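Local coordinates for protein SidF, inhibitor of growth family, member 3 (Legionella pneumophila subsp. pneumophila, PDB 4FYE) that hydrolyses phosphoinositides as a phosphatase from Legionella, probably removing the 3-phosphate of phosphatidylinositol 3,4,5-trisphosphate, at residues 74-78 / 712-716; 83-87 / 102-106; 413-417 / 440-445. The protein carries 1 engineered substitution. All coordinates share one frame; numbering follows the deposited sequence.

Interaction 1: residues 74-78 / 712-716; sequences EANNY and TGVSG
Glu74 lays its carboxylate across Ser715 and grips that residue twice, fastening helix 71-92 to the loop that follows helix 701-712. Gly713, the positive-phi glycine just after helix 701-712, ends the helical path, and the next residues, Val714 and Ser715, lie against Glu74. The backbone N of Ser715 donates to Glu74 OE1 at 2.8 Å, arriving from above the carboxylate plane, while Ser715 OG donates to Glu74 OE2 at 2.6 Å from the syn side. The bend of the glutamate chain at its second torsion (chi2 -66°) curls the acid group round to this pair. Tyr34 also bonds OE2, and Arg38 and Thr709 meet the serine hydroxyl, so the buried carboxylate sits in a polar cluster that would hold its rotation. Farther along, apolar contact takes over: Val714 CG2 lies 3.9 Å from Tyr78 CB and comes to the tyrosine ring at its edge, 4.1 Å from Tyr78 CD1. Helix 733-741 closes over this packing, with Phe733 against Glu74 and Ser715 and Phe739 against Val714. Gly713 O, which accepts a hydrogen bond from Asn81 ND2, one turn beyond Asn77, rests 3.4 Å from Asn77 CB.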
loop_
_atom_site.group_PDB
_atom_site.type_symbol
_atom_site.label_atom_id
_atom_site.label_comp_id
_atom_site.label_asym_id
_atom_site.label_seq_id
_atom_site.Cartn_x
_atom_site.Cartn_y
_atom_site.Cartn_z
ATOM N N GLU A 74 12.189 -21.421 -6.371
ATOM C CA GLU A 74 12.510 -20.037 -6.694
ATOM C C GLU A 74 13.454 -20.003 -7.892
ATOM O O GLU A 74 13.359 -19.132 -8.738
ATOM C CB GLU A 74 13.178 -19.325 -5.498
ATOM C CG GLU A 74 12.287 -19.261 -4.246
ATOM C CD GLU A 74 11.029 -18.387 -4.431
ATOM O OE1 GLU A 74 10.940 -17.554 -5.363
ATOM O OE2 GLU A 74 10.097 -18.548 -3.636
ATOM N N ALA A 75 14.397 -20.925 -7.913
ATOM C CA ALA A 75 15.244 -21.116 -9.081
ATOM C C ALA A 75 14.434 -21.369 -10.348
ATOM O O ALA A 75 14.703 -20.740 -11.365
ATOM C CB ALA A 75 16.204 -22.238 -8.849
ATOM N N ASN A 76 13.434 -22.259 -10.287
ATOM C CA ASN A 76 12.540 -22.458 -11.436
ATOM C C ASN A 76 11.799 -21.202 -11.828
ATOM O O ASN A 76 11.741 -20.910 -13.005
ATOM C CB ASN A 76 11.521 -23.539 -11.199
ATOM C CG ASN A 76 12.120 -24.936 -11.172
ATOM O OD1 ASN A 76 13.291 -25.141 -11.397
ATOM N ND2 ASN A 76 11.308 -25.884 -10.818
ATOM N N ASN A 77 11.250 -20.456 -10.862
ATOM C CA ASN A 77 10.584 -19.180 -11.137
ATOM C C ASN A 77 11.506 -18.177 -11.826
ATOM O O ASN A 77 11.190 -17.590 -12.846
ATOM C CB ASN A 77 10.069 -18.555 -9.841
ATOM C CG ASN A 77 8.931 -19.339 -9.266
ATOM O OD1 ASN A 77 8.329 -20.148 -9.967
ATOM N ND2 ASN A 77 8.640 -19.131 -7.984
ATOM N N TYR A 78 12.656 -17.995 -11.237
ATOM C CA TYR A 78 13.683 -17.202 -11.842
ATOM C C TYR A 78 14.019 -17.648 -13.201
ATOM O O TYR A 78 14.052 -16.811 -14.042
ATOM C CB TYR A 78 14.960 -17.208 -11.019
ATOM C CG TYR A 78 15.938 -16.221 -11.579
ATOM C CD1 TYR A 78 15.898 -14.903 -11.201
ATOM C CD2 TYR A 78 16.889 -16.605 -12.515
ATOM C CE1 TYR A 78 16.812 -14.001 -11.704
ATOM C CE2 TYR A 78 17.795 -15.717 -12.996
ATOM C CZ TYR A 78 17.725 -14.412 -12.584
ATOM O OH TYR A 78 18.620 -13.508 -13.058
ATOM N N THR A 712 8.415 -9.224 -9.158
ATOM C CA THR A 712 9.841 -9.358 -9.571
ATOM C C THR A 712 10.139 -10.660 -10.244
ATOM O O THR A 712 11.192 -10.795 -10.817
ATOM C CB THR A 712 10.878 -9.164 -8.415
ATOM O OG1 THR A 712 10.773 -10.272 -7.497
ATOM C CG2 THR A 712 10.622 -7.784 -7.630
ATOM N N GLY A 713 9.215 -11.616 -10.247
ATOM C CA GLY A 713 9.612 -12.932 -10.740
ATOM C C GLY A 713 10.104 -13.962 -9.706
ATOM O O GLY A 713 10.120 -15.153 -10.013
ATOM N N VAL A 714 10.367 -13.540 -8.460
ATOM C CA VAL A 714 10.927 -14.400 -7.400
ATOM C C VAL A 714 10.296 -14.017 -6.035
ATOM O O VAL A 714 9.735 -12.925 -5.853
ATOM C CB VAL A 714 12.429 -14.152 -7.538
ATOM C CG1 VAL A 714 13.067 -13.269 -6.465
ATOM C CG2 VAL A 714 13.184 -15.306 -8.117
ATOM N N SER A 715 10.318 -14.883 -5.040
ATOM C CA SER A 715 9.720 -14.426 -3.759
ATOM C C SER A 715 10.586 -13.388 -3.030
ATOM O O SER A 715 11.732 -13.066 -3.427
ATOM C CB SER A 715 9.377 -15.572 -2.831
ATOM O OG SER A 715 8.486 -16.487 -3.455
ATOM N N GLY A 716 10.020 -12.834 -1.969
ATOM C CA GLY A 716 10.766 -11.913 -1.180
ATOM C C GLY A 716 9.854 -11.093 -0.279
ATOM O O GLY A 716 8.807 -11.545 0.165
#

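Interaction 2: residues 83-87 / 102-106; sequences VAAAK and KNAID
An antiparallel helical hairpin brings helix 98-119 back alongside helix 71-92, and this contact lies near its connecting turn. The two short segments run at 172° to each other with their axes 10.3 Å apart, close to ordinary helix packing. On the inner side of the interface Val83 CG2 meets Ile105 CG2 at 3.8 Å, the two side chains sliding past each other in opposite directions, and the CD1 end of Ile105 reaches Ala86 CB at 4.5 Å. Val159 of helix 136-163 touches both Ala86 and Ile105, and Phe155 packs on Val83, so a third helix seals this apolar strip.

The other side of the interface is polar. Lys87 runs out fully extended beyond CG, crosses the aspartate at about a right angle and sets NZ 2.9 Å from Asp106 OD2, on the syn lone pair of that oxygen; a weak second bond to OD1 completes the salt bridge. Lys102 passes across the same chain, its CD 3.9 Å from Lys87 CG, then bends at chi3 (-70°) and carries its own ammonium to a salt bridge with Asp91. Each lysine thus finds its acid on the opposite helix. Such reciprocal pairing probably offsets the repulsion between the two ammonium groups, 6.5 Å apart from NZ to NZ.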
loop_
_atom_site.group_PDB
_atom_site.type_symbol
_atom_site.label_atom_id
_atom_site.label_comp_id
_atom_site.label_asym_id
_atom_site.label_seq_id
_atom_site.Cartn_x
_atom_site.Cartn_y
_atom_site.Cartn_z
ATOM N N VAL A 83 13.404 -16.324 -18.784
ATOM C CA VAL A 83 13.298 -16.911 -20.145
ATOM C C VAL A 83 12.215 -16.237 -20.905
ATOM O O VAL A 83 12.384 -15.986 -22.080
ATOM C CB VAL A 83 12.972 -18.398 -20.168
ATOM C CG1 VAL A 83 12.326 -18.798 -21.504
ATOM C CG2 VAL A 83 14.255 -19.172 -19.971
ATOM N N ALA A 84 11.113 -15.922 -20.228
ATOM C CA ALA A 84 9.988 -15.249 -20.895
ATOM C C ALA A 84 10.406 -13.826 -21.321
ATOM O O ALA A 84 10.261 -13.463 -22.472
ATOM C CB ALA A 84 8.733 -15.236 -20.011
ATOM N N ALA A 85 10.990 -13.040 -20.426
ATOM C CA ALA A 85 11.493 -11.719 -20.808
ATOM C C ALA A 85 12.423 -11.825 -22.022
ATOM O O ALA A 85 12.338 -11.043 -22.980
ATOM C CB ALA A 85 12.247 -11.125 -19.609
ATOM N N ALA A 86 13.324 -12.805 -21.976
ATOM C CA ALA A 86 14.241 -12.970 -23.039
ATOM C C ALA A 86 13.526 -13.144 -24.337
ATOM O O ALA A 86 13.969 -12.611 -25.330
ATOM C CB ALA A 86 15.203 -14.127 -22.783
ATOM N N LYS A 87 12.421 -13.887 -24.342
ATOM C CA LYS A 87 11.828 -14.308 -25.616
ATOM C C LYS A 87 11.079 -13.133 -26.202
ATOM O O LYS A 87 11.036 -12.917 -27.445
ATOM C CB LYS A 87 10.905 -15.499 -25.422
ATOM C CG LYS A 87 11.658 -16.804 -25.337
ATOM C CD LYS A 87 10.717 -17.992 -25.282
ATOM C CE LYS A 87 11.547 -19.245 -25.236
ATOM N NZ LYS A 87 10.701 -20.425 -25.475
ATOM N N LYS A 102 15.913 -18.334 -29.363
ATOM C CA LYS A 102 14.872 -18.786 -28.428
ATOM C C LYS A 102 15.103 -20.225 -27.997
ATOM O O LYS A 102 15.119 -20.528 -26.779
ATOM C CB LYS A 102 13.493 -18.654 -29.036
ATOM C CG LYS A 102 13.058 -17.214 -29.169
ATOM C CD LYS A 102 11.558 -17.053 -29.244
ATOM C CE LYS A 102 11.035 -17.586 -30.562
ATOM N NZ LYS A 102 9.840 -16.755 -30.790
ATOM N N ASN A 103 15.344 -21.093 -28.989
ATOM C CA ASN A 103 15.664 -22.502 -28.720
ATOM C C ASN A 103 16.916 -22.689 -27.893
ATOM O O ASN A 103 16.980 -23.607 -27.077
ATOM C CB ASN A 103 15.743 -23.345 -30.006
ATOM C CG ASN A 103 14.407 -23.429 -30.712
ATOM O OD1 ASN A 103 13.365 -23.039 -30.167
ATOM N ND2 ASN A 103 14.431 -23.896 -31.958
ATOM N N ALA A 104 17.914 -21.838 -28.101
ATOM C CA ALA A 104 19.149 -21.991 -27.333
ATOM C C ALA A 104 18.914 -21.685 -25.837
ATOM O O ALA A 104 19.590 -22.220 -24.978
ATOM C CB ALA A 104 20.256 -21.122 -27.925
ATOM N N ILE A 105 17.925 -20.843 -25.563
ATOM C CA ILE A 105 17.691 -20.283 -24.255
ATOM C C ILE A 105 16.892 -21.337 -23.485
ATOM O O ILE A 105 17.244 -21.690 -22.357
ATOM C CB ILE A 105 16.790 -19.037 -24.339
ATOM C CG1 ILE A 105 17.302 -17.976 -25.330
ATOM C CG2 ILE A 105 16.537 -18.477 -22.978
ATOM C CD1 ILE A 105 18.153 -16.852 -24.782
ATOM N N ASP A 106 15.809 -21.817 -24.107
ATOM C CA ASP A 106 15.098 -23.005 -23.654
ATOM C C ASP A 106 16.048 -24.127 -23.266
ATOM O O ASP A 106 15.972 -24.703 -22.151
ATOM C CB ASP A 106 14.214 -23.509 -24.769
ATOM C CG ASP A 106 12.991 -22.686 -24.908
ATOM O OD1 ASP A 106 12.836 -21.825 -24.047
ATOM O OD2 ASP A 106 12.197 -22.876 -25.850
#

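Interaction 3: residues 413-417 / 440-445; sequences RMSSW and QNARFV
Asn441 stacks its amide over one face of the Trp417 indole, the planes tilted 26° apart, with CG of Asn441 3.6 Å above the ring and offset toward its rim. The same amide grips the strand end on both polar atoms of one residue: Ser416 N donates to Asn441 OD1 at 2.8 Å, in the carbonyl plane, and Asn441 ND2 returns a nearly straight bond to Ser416 O, also 2.8 Å, from above that carbonyl's plane. A turn along, Phe444, with CG anti to the backbone N (chi1 175°), presents a ring face to Ser415; the CB of Ser415 stands 3.5 Å from the centroid of the Phe444 ring, a CH-pi contact over its centre. Trp417 crosses this ring obliquely, CH2 of Trp417 3.8 Å from CD2 of Phe444. Gln440 NE2, bonded at 2.7 Å to Met414 O, adds a third link. Helix 438-458 thus lies across strand 402-416, the axes of the segments at 134°, while Ser415 and Trp417 pair with Gln360 of strand 353-360, helix 373-387 packs on Met414, and Tyr613 of helix 590-614 flanks Trp417 and Val445.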
loop_
_atom_site.group_PDB
_atom_site.type_symbol
_atom_site.label_atom_id
_atom_site.label_comp_id
_atom_site.label_asym_id
_atom_site.label_seq_id
_atom_site.Cartn_x
_atom_site.Cartn_y
_atom_site.Cartn_z
ATOM N N ARG A 413 -3.299 13.898 3.806
ATOM C CA ARG A 413 -2.661 13.753 5.072
ATOM C C ARG A 413 -1.450 12.834 4.814
ATOM O O ARG A 413 -1.571 11.724 4.295
ATOM C CB ARG A 413 -3.595 13.136 6.122
ATOM C CG ARG A 413 -5.009 13.692 6.258
ATOM C CD ARG A 413 -4.887 14.802 7.218
ATOM N NE ARG A 413 -6.157 15.305 7.648
ATOM C CZ ARG A 413 -6.705 16.402 7.138
ATOM N NH1 ARG A 413 -6.081 17.040 6.155
ATOM N NH2 ARG A 413 -7.862 16.860 7.616
ATOM N N MET A 414 -0.277 13.305 5.200
ATOM C CA MET A 414 0.882 12.602 4.881
ATOM C C MET A 414 1.744 12.569 6.084
ATOM O O MET A 414 1.954 13.625 6.672
ATOM C CB MET A 414 1.637 13.257 3.761
ATOM C CG MET A 414 2.895 12.425 3.580
ATOM S SD MET A 414 3.786 13.004 2.185
ATOM C CE MET A 414 5.187 11.963 2.086
ATOM N N SER A 415 2.245 11.367 6.435
ATOM C CA SER A 415 3.277 11.226 7.498
ATOM C C SER A 415 4.503 10.491 6.997
ATOM O O SER A 415 4.432 9.760 6.048
ATOM C CB SER A 415 2.732 10.524 8.746
ATOM O OG SER A 415 2.239 9.223 8.465
ATOM N N SER A 416 5.646 10.654 7.635
ATOM C CA SER A 416 6.787 9.946 7.137
ATOM C C SER A 416 7.678 9.591 8.286
ATOM O O SER A 416 8.428 10.432 8.775
ATOM C CB SER A 416 7.496 10.815 6.150
ATOM O OG SER A 416 8.581 10.100 5.618
ATOM N N TRP A 417 7.588 8.348 8.759
ATOM C CA TRP A 417 8.418 7.970 9.895
ATOM C C TRP A 417 9.084 6.703 9.535
ATOM O O TRP A 417 8.398 5.677 9.299
ATOM C CB TRP A 417 7.577 7.673 11.107
ATOM C CG TRP A 417 7.012 8.833 11.868
ATOM C CD1 TRP A 417 7.711 9.749 12.676
ATOM C CD2 TRP A 417 5.604 9.176 12.022
ATOM N NE1 TRP A 417 6.836 10.642 13.248
ATOM C CE2 TRP A 417 5.560 10.345 12.914
ATOM C CE3 TRP A 417 4.433 8.661 11.536
ATOM C CZ2 TRP A 417 4.376 10.955 13.266
ATOM C CZ3 TRP A 417 3.231 9.274 11.893
ATOM C CH2 TRP A 417 3.202 10.404 12.721
ATOM N N GLN A 440 6.457 18.076 9.132
ATOM C CA GLN A 440 5.294 17.520 8.440
ATOM C C GLN A 440 4.629 16.553 9.378
ATOM O O GLN A 440 3.412 16.456 9.418
ATOM C CB GLN A 440 5.697 16.879 7.126
ATOM C CG GLN A 440 4.570 16.205 6.334
ATOM C CD GLN A 440 3.281 17.012 6.259
ATOM O OE1 GLN A 440 3.275 18.256 6.195
ATOM N NE2 GLN A 440 2.184 16.307 6.311
ATOM N N ASN A 441 5.426 15.929 10.230
ATOM C CA ASN A 441 4.908 14.907 11.122
ATOM C C ASN A 441 4.101 15.500 12.276
ATOM O O ASN A 441 2.964 15.040 12.581
ATOM C CB ASN A 441 6.041 13.975 11.586
ATOM C CG ASN A 441 6.437 12.969 10.510
ATOM O OD1 ASN A 441 5.684 12.719 9.567
ATOM N ND2 ASN A 441 7.633 12.396 10.641
ATOM N N ALA A 442 4.631 16.563 12.858
ATOM C CA ALA A 442 3.815 17.388 13.761
ATOM C C ALA A 442 2.522 18.028 13.103
ATOM O O ALA A 442 1.413 17.941 13.657
ATOM C CB ALA A 442 4.670 18.434 14.481
ATOM N N ARG A 443 2.636 18.653 11.936
ATOM C CA ARG A 443 1.440 19.028 11.190
ATOM C C ARG A 443 0.431 17.852 11.107
ATOM O O ARG A 443 -0.736 17.978 11.554
ATOM C CB ARG A 443 1.860 19.449 9.798
ATOM C CG ARG A 443 0.720 19.830 8.843
ATOM C CD ARG A 443 1.265 20.826 7.829
ATOM N NE ARG A 443 0.270 21.172 6.844
ATOM C CZ ARG A 443 0.063 20.508 5.713
ATOM N NH1 ARG A 443 0.827 19.473 5.405
ATOM N NH2 ARG A 443 -0.886 20.932 4.869
ATOM N N PHE A 444 0.894 16.719 10.558
ATOM C CA PHE A 444 0.069 15.503 10.413
ATOM C C PHE A 444 -0.570 15.111 11.748
ATOM O O PHE A 444 -1.770 14.868 11.833
ATOM C CB PHE A 444 0.945 14.373 9.861
ATOM C CG PHE A 444 0.252 13.035 9.767
ATOM C CD1 PHE A 444 -0.490 12.700 8.651
ATOM C CD2 PHE A 444 0.368 12.109 10.805
ATOM C CE1 PHE A 444 -1.112 11.461 8.560
ATOM C CE2 PHE A 444 -0.227 10.880 10.720
ATOM C CZ PHE A 444 -0.980 10.550 9.593
ATOM N N VAL A 445 0.203 15.108 12.820
ATOM C CA VAL A 445 -0.386 14.738 14.078
ATOM C C VAL A 445 -1.525 15.694 14.416
ATOM O O VAL A 445 -2.646 15.266 14.764
ATOM C CB VAL A 445 0.673 14.583 15.194
ATOM C CG1 VAL A 445 0.021 14.548 16.571
ATOM C CG2 VAL A 445 1.480 13.297 14.982
#

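Overall arrangement
From the N terminus, the chain first enters interaction 1 on helix 71-92. About two and a half turns farther along the same helix it reaches interaction 2, which closes a short loop with helix 98-119. Interaction 3 follows much later, joining strand 402-416 of the four-stranded sheet to helix 438-458. Only at 712-716 does interaction 1 close, tying helix 71-92 to the loop between helices 701-712 and 733-741, near the C-terminal end of the model; interactions 2 and 3 are both nested within it, in series. Centres of interactions 1 and 2 lie about 16 Å apart; interaction 3, about 36 Å from interaction 1 between centres, lies on the opposite side of the chain's centre.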